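Local coordinates for putatuve endo-xylanase (Clostridium stercorarium, PDB 1O8P) that binds xylan and probably cellulose through a family 6 carbohydrate-binding module, the part seen here without sugar, and probably thereby aids xylan hydrolysis, at the calcium ion site. Residues are numbered along the deposited sequence; one frame, centred on the assembly and turned at random.

The calcium ion site. Residues 30-32, 52-53, 80, 142-143. With CA (calcium ion), chain B.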
ATOM      1  N   GLN A  30      -0.260   7.267  -3.953  1.00 19.89           N
ATOM      2  CA  GLN A  30      -0.583   7.878  -2.674  1.00 19.48           C
ATOM      3  C   GLN A  30      -1.615   6.968  -2.053  1.00 19.59           C
ATOM      4  O   GLN A  30      -2.616   6.660  -2.684  1.00 20.09           O
ATOM      5  CB  GLN A  30      -1.065   9.342  -2.835  1.00 19.56           C
ATOM      6  CG  GLN A  30       0.002  10.298  -3.417  1.00 17.80           C
ATOM      7  CD  GLN A  30       1.292  10.327  -2.573  1.00 19.00           C
ATOM      8  OE1 GLN A  30       1.246  10.145  -1.341  1.00 16.66           O
ATOM      9  NE2 GLN A  30       2.436  10.532  -3.223  1.00 17.32           N
ATOM     10  N   ALA A  31      -1.362   6.504  -0.833  1.00 18.33           N
ATOM     11  CA  ALA A  31      -2.208   5.488  -0.232  1.00 17.60           C
ATOM     12  C   ALA A  31      -3.620   6.035   0.049  1.00 17.64           C
ATOM     13  O   ALA A  31      -4.611   5.264   0.100  1.00 17.22           O
ATOM     14  CB  ALA A  31      -1.553   4.948   1.034  1.00 17.66           C
ATOM     15  N   GLU A  32      -3.715   7.349   0.259  1.00 17.43           N
ATOM     16  CA  GLU A  32      -5.026   7.994   0.387  1.00 18.38           C
ATOM     17  C   GLU A  32      -5.822   8.010  -0.951  1.00 18.92           C
ATOM     18  O   GLU A  32      -6.998   8.327  -0.954  1.00 18.76           O
ATOM     19  CB  GLU A  32      -4.915   9.420   0.989  1.00 18.86           C
ATOM     20  CG  GLU A  32      -4.259  10.476   0.106  1.00 18.72           C
ATOM     21  CD  GLU A  32      -2.744  10.452   0.184  1.00 19.97           C
ATOM     22  OE1 GLU A  32      -2.157   9.401   0.536  1.00 22.45           O
ATOM     23  OE2 GLU A  32      -2.112  11.480  -0.129  1.00 21.18           O
ATOM     24  N   SER A  52      -0.408  13.543   2.987  1.00 22.94           N
ATOM     25  CA  SER A  52      -1.414  12.813   3.761  1.00 22.05           C
ATOM     26  C   SER A  52      -1.076  11.339   3.856  1.00 20.92           C
ATOM     27  O   SER A  52      -0.310  10.827   3.048  1.00 20.07           O
ATOM     28  CB  SER A  52      -2.811  12.941   3.130  1.00 22.59           C
ATOM     29  OG  SER A  52      -3.223  14.279   2.994  1.00 23.67           O
ATOM     30  N   ALA A  53      -1.667  10.649   4.831  1.00 19.50           N
ATOM     31  CA  ALA A  53      -1.443   9.233   4.971  1.00 18.96           C
ATOM     32  C   ALA A  53      -2.745   8.612   5.429  1.00 18.72           C
ATOM     33  O   ALA A  53      -3.573   9.256   6.046  1.00 19.48           O
ATOM     34  CB  ALA A  53      -0.315   8.960   5.960  1.00 19.24           C
ATOM     35  N   ARG A  80       5.931   3.709   2.340  1.00 19.02           N
ATOM     36  CA  ARG A  80       6.406   4.674   3.343  1.00 19.68           C
ATOM     37  C   ARG A  80       5.391   4.592   4.440  1.00 19.58           C
ATOM     38  O   ARG A  80       4.210   4.920   4.217  1.00 19.04           O
ATOM     39  CB  ARG A  80       6.461   6.107   2.800  1.00 19.71           C
ATOM     40  CG  ARG A  80       7.161   7.078   3.751  1.00 21.55           C
ATOM     41  CD  ARG A  80       7.437   8.481   3.196  1.00 27.06           C
ATOM     42  NE  ARG A  80       8.041   9.415   4.172  1.00 31.82           N
ATOM     43  CZ  ARG A  80       7.375  10.403   4.863  1.00 36.66           C
ATOM     44  NH1 ARG A  80       6.054  10.581   4.760  1.00 30.55           N
ATOM     45  NH2 ARG A  80       8.046  11.213   5.705  1.00 39.03           N
ATOM     46  N   ASP A 142       1.739   6.403   3.849  1.00 17.04           N
ATOM     47  CA  ASP A 142       1.812   7.651   3.097  1.00 17.95           C
ATOM     48  C   ASP A 142       1.629   7.272   1.620  1.00 18.15           C
ATOM     49  O   ASP A 142       0.699   7.728   0.981  1.00 17.74           O
ATOM     50  CB  ASP A 142       3.171   8.318   3.357  1.00 17.26           C
ATOM     51  CG  ASP A 142       3.326   9.628   2.674  1.00 17.28           C
ATOM     52  OD1 ASP A 142       2.421  10.083   1.911  1.00 14.61           O
ATOM     53  OD2 ASP A 142       4.365  10.280   2.833  1.00 18.91           O
ATOM     54  N   TRP A 143       2.499   6.398   1.108  1.00 18.59           N
ATOM     55  CA  TRP A 143       2.431   5.967  -0.283  1.00 18.43           C
ATOM     56  C   TRP A 143       3.097   4.634  -0.425  1.00 17.96           C
ATOM     57  O   TRP A 143       3.755   4.153   0.517  1.00 17.26           O
ATOM     58  CB  TRP A 143       3.070   6.987  -1.260  1.00 18.09           C
ATOM     59  CG  TRP A 143       4.429   7.500  -0.895  1.00 18.60           C
ATOM     60  CD1 TRP A 143       4.733   8.769  -0.429  1.00 19.81           C
ATOM     61  CD2 TRP A 143       5.694   6.808  -1.008  1.00 17.36           C
ATOM     62  NE1 TRP A 143       6.092   8.897  -0.241  1.00 17.68           N
ATOM     63  CE2 TRP A 143       6.709   7.715  -0.580  1.00 20.35           C
ATOM     64  CE3 TRP A 143       6.077   5.525  -1.440  1.00 18.42           C
ATOM     65  CZ2 TRP A 143       8.086   7.360  -0.545  1.00 20.29           C
ATOM     66  CZ3 TRP A 143       7.432   5.155  -1.391  1.00 20.68           C
ATOM     67  CH2 TRP A 143       8.428   6.076  -0.960  1.00 20.28           C
TER
HETATM   68 CA    CA B1149       0.278  10.203   0.861  1.00 28.93          CA
HETATM   69  O   HOH W   1       0.300  12.607   0.359  1.00 23.47           O
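Asp142 holds CG anti to its backbone N (chi1 -178°), which lays the carboxylate beside its own carbonyl, so that one residue chelates the calcium ion through side chain and main chain together: OD1 lies 2.4 Å and the carbonyl O 2.5 Å from CA. Glu32 CG is flanked by both the backbone N and the carbonyl carbon (chi1 69°), a tight placement, and the chain bends again at chi2, pointing its carboxylate at the ion with both oxygens facing it. The resulting bidentate grip is uneven, with OE1 at 2.6 Å and OE2 at 2.9 Å from CA. Gln30 bends at chi2 (-57°) and brings its amide oxygen OE1, a neutral ligand, to the ion alongside the two carboxylates. The carbonyl O of Ser52 binds at 2.3 Å from CA, and water 1 brings the observed coordination to seven; the backbone N of Ser52 hydrogen-bonds to this water and helps fix it. In the second shell, Arg80 NH1 meets the outer oxygen OD2 of Asp142 at 2.6 Å in a short salt bridge and hydrogen bond that is far from straight; OD2 uses its anti lone pair, the one away from OD1, and is tilted out of the guanidinium plane. This contact should hold the carboxylate's rotation and may offset some of its charge. The CB of Arg80 packs over the centre of one face of the Trp143 ring. The site ties strand 29-30 and the loop after it to the starts of strands 52-55 and 140-147 at one end of the beta-sandwich, suggesting a structural role for the calcium.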